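Local coordinates for acetylcholine-binding protein (Bulinus truncatus, PDB 2BJ0) that probably binds acetylcholine and related nicotinic ligands as a soluble pentameric homologue of the nicotinic receptor ligand-binding domain, at residues N30-N35 against V49-A54; Q72-V77 against R101-K106; H144-F149 against M190-E195. All blocks are in the same frame, centred on the assembly; numbering follows the deposited sequence.

Contact 1 (N30-N35 against V49-A54); sequences NFKLMN and VLWTQA
Met34 lies across one face of the Trp51 indole: SD stands 3.8 Å from the centroid of the five-membered ring, a Met-aromatic contact, while CG makes a CH-pi contact with the same ring. Bends at chi2 (-64°) and chi3 (-67°) fold the thioether over the indole and bring CE to 3.4 Å from Trp51 CZ2. On the opposite side of the sheet, the Phe31 ring is met at its edge by Thr52, whose OG1 is 3.2 Å from Phe31 CE1, and Leu50 CD1 packs on Phe31 CB. Backbone hydrogen bonds join the antiparallel strands, and a classic beta bulge sets both Met34 and Asn35 against Val49: Met34 N gives to Val49 O and Val49 N to Asn35 O, each 2.8 Å long. An alanine in place of Trp51 would probably open a gap beneath the thioether of Met34 and leave that chain free to turn. Trp142 of a neighbouring subunit makes an edge-to-face pair with Trp51, consistent with the aromatic subunit-interface site of this family. Lys32 NZ forms salt bridges with Glu163 and Glu156, and Gln53 NE2 bonds the latter. The hairpin is flanked by strand 109-121, hydrogen-bonded to Leu50 and Thr52, while Phe31, Leu33 and Leu50 pack on strand 190-202 in the core of the beta sandwich.

Contact 2 (Q72-V77 against R101-K106); sequences QVSLPV and RVVVSK
Arg101 reaches across to Ser74, and its NH1 gives a nearly straight hydrogen bond to Ser74 OG (3.1 Å, N-H...O 170°), with the hydroxyl oxygen lying in the guanidinium plane. Ser74 OG is brought to this place by a first torsion that sets it anti to the backbone N (chi1 167°). Pro76 covers part of one guanidinium face, its CD 3.8 Å above the plane and displaced toward the rim. On the side of the sheet shared with Ser74, the amide end of Gln72 lies against Val103, with Gln72 CD 3.7 Å from Val103 CG1. On the other side Leu75 CD1 meets Val104 CG2 at 3.8 Å and Val73 lies alongside Val104; past the end of the strand, Val77 crosses Val102 at about a right angle, Val77 CG2 3.7 Å from Val102 CG1. Four backbone hydrogen bonds hold these groups in register, two between Val73 and Val104 and two between Leu75 and Val102.

A second shell comes from a neighbouring subunit. Its Thr143 OG1 hydrogen-bonds Ser74 OG and its Asp15 O takes Arg101 NH2, so the guanidinium joins two chains; Gln148 NE2 of that subunit binds Gln72 O. Farther into the chain, Val102 and Val104 rest on Met80 and Leu75 on Leu64. Strand 101-105 continues the sheet through its antiparallel pairing with strand 109-121, where Val102 touches Val110 and Tyr112; strand 72-76 lies beyond it, paired with strand 101-105 and packed against the neighbouring subunit.

Contact 3 (H144-F149 against M190-E195); sequences HDNKQF and MYDDIE
Asp145 and Asn146 form part of an Asx turn in the loop between strands 133-141 and 149-153, and the turn packs on Met190, Tyr191 and Asp192, just beyond the vicinal disulfide Cys186-Cys187 in the region known in this family as loop C. Tyr191 presents one ring face to the turn: Asp145 CA sits over the ring centre, 3.8 Å from the centroid, in a CH-pi contact. Alongside it the backbone is tied by Asn146 N, which gives a 2.8 Å hydrogen bond to Met190 O. The Asn146 side chain, its CG between the backbone N and the carbonyl carbon (chi1 61°), meets Asp192 at about a right angle. Asn146 ND2 bonds Asp192 OD1 at 3.1 Å, approaching the syn side but 33° out of the carboxylate plane. A water completes the seam, giving hydrogens to His144 O (2.6 Å) and Phe149 O and accepting from Asp192 N.

Within the turn, Asp145 OD1 takes Lys147 N at 3.0 Å, and Asp145 O accepts from both Gln148 N and Phe149 N. The second oxygen of each carboxylate is bonded as well: Asn189 ND2 bonds Asp145 OD2, and Leu151 N bonds Asp192 OD2. The two buried carboxylates are thus met chiefly by amide N-H groups, with a long, weak ion pair from Arg181 to Asp192, an environment that would probably stabilise their negative charge. The Tyr191 side chain comes within about 3 Å of a bound 3-cyclohexyl-1-propylsulfonic acid, probably from the crystallisation liquor, in keeping with a place in the wall of the ligand pocket.

Contact 1 and contact 3 touch inside the chain, where Phe31 CE2 lies 4.0 Å from Ile194 CG2, although their centres are 20 Å apart. Contacts 1 and 2 reach the same sheet, with centres 19 Å apart and nearest atoms about 7 Å apart. Contacts 2 and 3 do not meet within one chain, their nearest atoms being about 12 Å apart, but they do between chains: residues 72-77 of one subunit pack on residues 144-149 of the next. Contacts 1 and 2 touch the same neighbouring subunit and contact 3 the other neighbour, so they lie on the two sides of the interface. Trp51 on one side and Tyr191 on the other probably line the interfacial ligand site, as in relatives.

Contact 1 (N30-N35 against V49-A54)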
# COMPACT_ATOMS: atom_id res chain seq x y z
N ASN A 30 -2.64 14.51 -24.07
CA ASN A 30 -3.08 15.86 -23.75
C ASN A 30 -3.16 15.90 -22.23
O ASN A 30 -3.18 14.85 -21.60
CB ASN A 30 -4.44 16.17 -24.38
CG ASN A 30 -4.31 16.63 -25.85
OD1 ASN A 30 -4.95 16.08 -26.73
ND2 ASN A 30 -3.44 17.61 -26.10
N PHE A 31 -3.18 17.09 -21.64
CA PHE A 31 -3.14 17.23 -20.20
C PHE A 31 -4.11 18.28 -19.75
O PHE A 31 -4.41 19.22 -20.49
CB PHE A 31 -1.72 17.60 -19.71
CG PHE A 31 -0.68 16.58 -20.02
CD1 PHE A 31 -0.44 15.51 -19.15
CD2 PHE A 31 0.09 16.69 -21.17
CE1 PHE A 31 0.51 14.56 -19.43
CE2 PHE A 31 1.06 15.74 -21.44
CZ PHE A 31 1.27 14.67 -20.57
N LYS A 32 -4.59 18.12 -18.53
CA LYS A 32 -5.39 19.13 -17.89
C LYS A 32 -4.75 19.41 -16.53
O LYS A 32 -4.74 18.53 -15.65
CB LYS A 32 -6.84 18.64 -17.68
CG LYS A 32 -7.60 18.30 -18.98
CD LYS A 32 -8.10 19.59 -19.62
CE LYS A 32 -8.29 19.39 -21.09
NZ LYS A 32 -8.74 20.65 -21.75
N LEU A 33 -4.23 20.62 -16.36
CA LEU A 33 -3.74 21.04 -15.06
C LEU A 33 -4.94 21.53 -14.27
O LEU A 33 -5.53 22.53 -14.63
CB LEU A 33 -2.62 22.10 -15.17
CG LEU A 33 -2.00 22.63 -13.87
CD1 LEU A 33 -1.34 21.50 -13.08
CD2 LEU A 33 -0.96 23.72 -14.13
N MET A 34 -5.31 20.77 -13.23
CA MET A 34 -6.55 21.01 -12.46
C MET A 34 -6.39 21.94 -11.27
O MET A 34 -7.30 22.71 -10.93
CB MET A 34 -7.13 19.68 -11.98
CG MET A 34 -7.35 18.65 -13.09
SD MET A 34 -8.59 19.17 -14.29
CE MET A 34 -10.07 19.16 -13.28
N ASN A 35 -5.25 21.82 -10.60
CA ASN A 35 -5.02 22.53 -9.39
C ASN A 35 -3.51 22.50 -9.05
O ASN A 35 -2.80 21.59 -9.46
CB ASN A 35 -5.81 21.88 -8.26
CG ASN A 35 -6.07 22.76 -7.08
OD1 ASN A 35 -5.56 23.87 -6.99
ND2 ASN A 35 -6.90 22.28 -6.15
N VAL A 49 -2.48 18.78 -9.27
CA VAL A 49 -3.37 17.75 -9.81
C VAL A 49 -3.44 17.86 -11.33
O VAL A 49 -3.71 18.94 -11.87
CB VAL A 49 -4.76 17.83 -9.19
CG1 VAL A 49 -5.71 16.78 -9.80
CG2 VAL A 49 -4.65 17.63 -7.68
N LEU A 50 -3.23 16.74 -11.99
CA LEU A 50 -3.05 16.68 -13.43
C LEU A 50 -3.84 15.49 -13.98
O LEU A 50 -3.68 14.35 -13.49
CB LEU A 50 -1.56 16.52 -13.73
CG LEU A 50 -1.05 16.47 -15.17
CD1 LEU A 50 -1.14 17.86 -15.85
CD2 LEU A 50 0.39 15.94 -15.24
N TRP A 51 -4.72 15.72 -14.96
CA TRP A 51 -5.22 14.62 -15.77
C TRP A 51 -4.34 14.46 -16.98
O TRP A 51 -4.01 15.45 -17.62
CB TRP A 51 -6.63 14.90 -16.28
CG TRP A 51 -7.66 15.17 -15.24
CD1 TRP A 51 -7.52 15.12 -13.86
CD2 TRP A 51 -9.03 15.51 -15.48
NE1 TRP A 51 -8.72 15.40 -13.25
CE2 TRP A 51 -9.67 15.64 -14.22
CE3 TRP A 51 -9.79 15.72 -16.65
CZ2 TRP A 51 -11.01 15.99 -14.09
CZ3 TRP A 51 -11.15 16.06 -16.51
CH2 TRP A 51 -11.73 16.17 -15.25
N THR A 52 -3.94 13.22 -17.26
CA THR A 52 -3.20 12.83 -18.45
C THR A 52 -4.19 12.13 -19.33
O THR A 52 -4.79 11.16 -18.89
CB THR A 52 -2.06 11.84 -18.12
OG1 THR A 52 -1.00 12.54 -17.46
CG2 THR A 52 -1.35 11.33 -19.41
N GLN A 53 -4.40 12.61 -20.55
CA GLN A 53 -5.36 11.99 -21.43
C GLN A 53 -4.59 11.25 -22.49
O GLN A 53 -4.07 11.88 -23.40
CB GLN A 53 -6.28 13.04 -22.08
CG GLN A 53 -6.87 14.05 -21.10
CD GLN A 53 -7.77 15.11 -21.75
OE1 GLN A 53 -8.60 15.69 -21.06
NE2 GLN A 53 -7.61 15.35 -23.05
N ALA A 54 -4.49 9.93 -22.35
CA ALA A 54 -3.67 9.14 -23.25
C ALA A 54 -4.54 8.31 -24.18
O ALA A 54 -5.46 7.61 -23.72
CB ALA A 54 -2.74 8.22 -22.46

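Contact 2 (Q72-V77 against R101-K106)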
# COMPACT_ATOMS: atom_id res chain seq x y z
N GLN A 72 -18.97 1.30 -26.75
CA GLN A 72 -17.66 1.24 -26.14
C GLN A 72 -17.74 0.49 -24.82
O GLN A 72 -18.84 0.23 -24.32
CB GLN A 72 -17.10 2.64 -25.93
CG GLN A 72 -18.04 3.56 -25.20
CD GLN A 72 -17.52 4.96 -25.20
OE1 GLN A 72 -17.00 5.44 -26.23
NE2 GLN A 72 -17.63 5.64 -24.05
N VAL A 73 -16.58 0.09 -24.30
CA VAL A 73 -16.53 -0.67 -23.06
C VAL A 73 -15.38 -0.15 -22.23
O VAL A 73 -14.28 0.13 -22.74
CB VAL A 73 -16.48 -2.24 -23.31
CG1 VAL A 73 -15.20 -2.67 -23.91
CG2 VAL A 73 -16.75 -3.03 -22.01
N SER A 74 -15.66 0.02 -20.95
CA SER A 74 -14.68 0.35 -19.95
C SER A 74 -14.17 -0.94 -19.28
O SER A 74 -14.96 -1.81 -18.88
CB SER A 74 -15.34 1.28 -18.92
OG SER A 74 -14.56 1.45 -17.74
N LEU A 75 -12.85 -1.08 -19.18
CA LEU A 75 -12.21 -2.24 -18.59
C LEU A 75 -11.13 -1.82 -17.61
O LEU A 75 -10.54 -0.73 -17.75
CB LEU A 75 -11.61 -3.13 -19.68
CG LEU A 75 -12.58 -3.63 -20.76
CD1 LEU A 75 -11.82 -3.89 -22.07
CD2 LEU A 75 -13.30 -4.87 -20.24
N PRO A 76 -10.86 -2.67 -16.62
CA PRO A 76 -9.77 -2.41 -15.71
C PRO A 76 -8.49 -2.40 -16.52
O PRO A 76 -8.32 -3.19 -17.44
CB PRO A 76 -9.78 -3.65 -14.77
CG PRO A 76 -11.16 -4.22 -14.88
CD PRO A 76 -11.53 -3.95 -16.33
N VAL A 77 -7.64 -1.46 -16.16
CA VAL A 77 -6.31 -1.30 -16.66
C VAL A 77 -5.49 -2.57 -16.65
O VAL A 77 -4.67 -2.77 -17.54
CB VAL A 77 -5.64 -0.16 -15.87
CG1 VAL A 77 -4.20 -0.39 -15.60
CG2 VAL A 77 -5.86 1.16 -16.59
N ARG A 101 -9.25 2.58 -15.03
CA ARG A 101 -9.94 1.90 -16.08
C ARG A 101 -9.69 2.59 -17.42
O ARG A 101 -9.46 3.78 -17.44
CB ARG A 101 -11.43 1.95 -15.83
CG ARG A 101 -11.92 1.11 -14.70
CD ARG A 101 -13.41 0.92 -14.77
NE ARG A 101 -13.76 -0.40 -14.26
CZ ARG A 101 -14.36 -1.36 -14.93
NH1 ARG A 101 -14.72 -1.22 -16.18
NH2 ARG A 101 -14.61 -2.49 -14.32
N VAL A 102 -9.72 1.82 -18.50
CA VAL A 102 -9.64 2.38 -19.87
C VAL A 102 -10.99 2.19 -20.54
O VAL A 102 -11.84 1.40 -20.04
CB VAL A 102 -8.52 1.72 -20.72
CG1 VAL A 102 -7.15 1.85 -20.04
CG2 VAL A 102 -8.82 0.26 -20.99
N VAL A 103 -11.20 2.89 -21.65
CA VAL A 103 -12.40 2.73 -22.47
C VAL A 103 -11.99 2.43 -23.89
O VAL A 103 -11.23 3.18 -24.50
CB VAL A 103 -13.27 3.99 -22.48
CG1 VAL A 103 -14.44 3.81 -23.46
CG2 VAL A 103 -13.77 4.34 -21.05
N VAL A 104 -12.50 1.31 -24.38
CA VAL A 104 -12.20 0.77 -25.69
C VAL A 104 -13.40 1.05 -26.60
O VAL A 104 -14.54 0.75 -26.22
CB VAL A 104 -11.97 -0.76 -25.62
CG1 VAL A 104 -11.55 -1.30 -26.93
CG2 VAL A 104 -10.95 -1.09 -24.56
N SER A 105 -13.13 1.64 -27.76
CA SER A 105 -14.15 1.97 -28.76
C SER A 105 -14.30 0.85 -29.76
O SER A 105 -13.44 -0.01 -29.84
CB SER A 105 -13.74 3.23 -29.51
OG SER A 105 -13.70 4.33 -28.61
N LYS A 106 -15.37 0.91 -30.56
CA LYS A 106 -15.67 -0.12 -31.59
C LYS A 106 -14.57 -0.31 -32.61
O LYS A 106 -14.43 -1.39 -33.16
CB LYS A 106 -16.98 0.17 -32.33
CG LYS A 106 -18.25 -0.16 -31.53
CD LYS A 106 -19.27 -1.03 -32.30
CE LYS A 106 -20.44 -1.39 -31.35
NZ LYS A 106 -21.01 -2.78 -31.53

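Contact 3 (H144-F149 against M190-E195)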
# COMPACT_ATOMS: atom_id res chain seq x y z
N HIS A 144 10.10 2.22 -23.25
CA HIS A 144 9.88 2.01 -24.70
C HIS A 144 10.49 3.18 -25.50
O HIS A 144 10.07 4.32 -25.35
CB HIS A 144 8.36 1.91 -25.02
CG HIS A 144 7.67 0.75 -24.36
ND1 HIS A 144 7.08 0.84 -23.11
CD2 HIS A 144 7.44 -0.52 -24.78
CE1 HIS A 144 6.55 -0.33 -22.78
NE2 HIS A 144 6.75 -1.17 -23.78
N ASP A 145 11.49 2.90 -26.31
CA ASP A 145 12.15 3.95 -27.14
C ASP A 145 11.23 4.34 -28.31
O ASP A 145 10.19 3.72 -28.49
CB ASP A 145 13.53 3.49 -27.64
CG ASP A 145 13.45 2.28 -28.57
OD1 ASP A 145 12.49 2.16 -29.35
OD2 ASP A 145 14.32 1.39 -28.59
N ASN A 146 11.61 5.33 -29.11
CA ASN A 146 10.65 5.83 -30.09
C ASN A 146 10.56 5.01 -31.36
O ASN A 146 9.78 5.33 -32.27
CB ASN A 146 10.83 7.30 -30.39
CG ASN A 146 12.18 7.62 -30.97
OD1 ASN A 146 12.93 6.72 -31.37
ND2 ASN A 146 12.52 8.91 -31.00
N LYS A 147 11.32 3.93 -31.42
CA LYS A 147 11.11 2.90 -32.44
C LYS A 147 9.88 2.08 -32.15
O LYS A 147 9.30 1.52 -33.06
CB LYS A 147 12.33 1.98 -32.54
CG LYS A 147 13.29 2.26 -33.69
CD LYS A 147 13.71 3.72 -33.83
CE LYS A 147 14.68 3.90 -35.03
NZ LYS A 147 14.71 5.31 -35.59
N GLN A 148 9.46 2.01 -30.87
CA GLN A 148 8.27 1.25 -30.46
C GLN A 148 7.10 2.14 -30.05
O GLN A 148 5.96 1.84 -30.35
CB GLN A 148 8.62 0.30 -29.31
CG GLN A 148 9.51 -0.82 -29.74
CD GLN A 148 9.79 -1.83 -28.63
OE1 GLN A 148 9.22 -1.75 -27.55
NE2 GLN A 148 10.69 -2.76 -28.91
N PHE A 149 7.41 3.26 -29.39
CA PHE A 149 6.42 4.08 -28.70
C PHE A 149 6.65 5.52 -29.13
O PHE A 149 7.58 6.16 -28.67
CB PHE A 149 6.73 3.94 -27.22
CG PHE A 149 5.74 4.56 -26.28
CD1 PHE A 149 5.68 5.93 -26.08
CD2 PHE A 149 5.00 3.73 -25.42
CE1 PHE A 149 4.82 6.48 -25.16
CE2 PHE A 149 4.16 4.28 -24.46
CZ PHE A 149 4.06 5.66 -24.32
N MET A 190 16.44 6.90 -29.35
CA MET A 190 15.95 7.99 -28.52
C MET A 190 14.59 7.67 -27.89
O MET A 190 13.86 6.79 -28.35
CB MET A 190 15.86 9.27 -29.33
CG MET A 190 17.18 9.75 -29.95
SD MET A 190 16.83 11.38 -30.67
CE MET A 190 17.49 11.18 -32.35
N TYR A 191 14.27 8.40 -26.84
CA TYR A 191 12.98 8.33 -26.17
C TYR A 191 12.23 9.64 -26.42
O TYR A 191 12.82 10.69 -26.34
CB TYR A 191 13.20 8.10 -24.68
CG TYR A 191 13.58 6.67 -24.38
CD1 TYR A 191 14.80 6.14 -24.81
CD2 TYR A 191 12.70 5.83 -23.70
CE1 TYR A 191 15.14 4.80 -24.55
CE2 TYR A 191 13.03 4.50 -23.45
CZ TYR A 191 14.25 4.00 -23.87
OH TYR A 191 14.57 2.67 -23.64
N ASP A 192 10.94 9.57 -26.72
CA ASP A 192 10.10 10.75 -26.77
C ASP A 192 9.66 11.22 -25.38
O ASP A 192 9.37 10.41 -24.50
CB ASP A 192 8.85 10.46 -27.56
CG ASP A 192 9.13 10.25 -29.04
OD1 ASP A 192 10.27 10.45 -29.51
OD2 ASP A 192 8.24 9.85 -29.79
N ASP A 193 9.58 12.53 -25.20
CA ASP A 193 8.88 13.06 -24.04
C ASP A 193 8.04 14.25 -24.42
O ASP A 193 8.28 14.90 -25.44
CB ASP A 193 9.83 13.36 -22.88
CG ASP A 193 10.79 14.47 -23.19
OD1 ASP A 193 10.42 15.65 -23.00
OD2 ASP A 193 11.95 14.26 -23.59
N ILE A 194 7.00 14.49 -23.63
CA ILE A 194 6.30 15.76 -23.73
C ILE A 194 6.61 16.54 -22.47
O ILE A 194 6.58 15.98 -21.35
CB ILE A 194 4.79 15.56 -23.95
CG1 ILE A 194 4.58 14.90 -25.32
CG2 ILE A 194 4.02 16.91 -23.85
CD1 ILE A 194 3.14 14.61 -25.68
N GLU A 195 6.93 17.81 -22.64
CA GLU A 195 7.25 18.66 -21.52
C GLU A 195 6.17 19.71 -21.34
O GLU A 195 5.93 20.53 -22.24
CB GLU A 195 8.60 19.32 -21.77
CG GLU A 195 9.01 20.29 -20.68
CD GLU A 195 10.52 20.31 -20.44
OE1 GLU A 195 11.21 19.31 -20.80
OE2 GLU A 195 11.01 21.33 -19.90
O HOH W 1 9.53 6.68 -26.30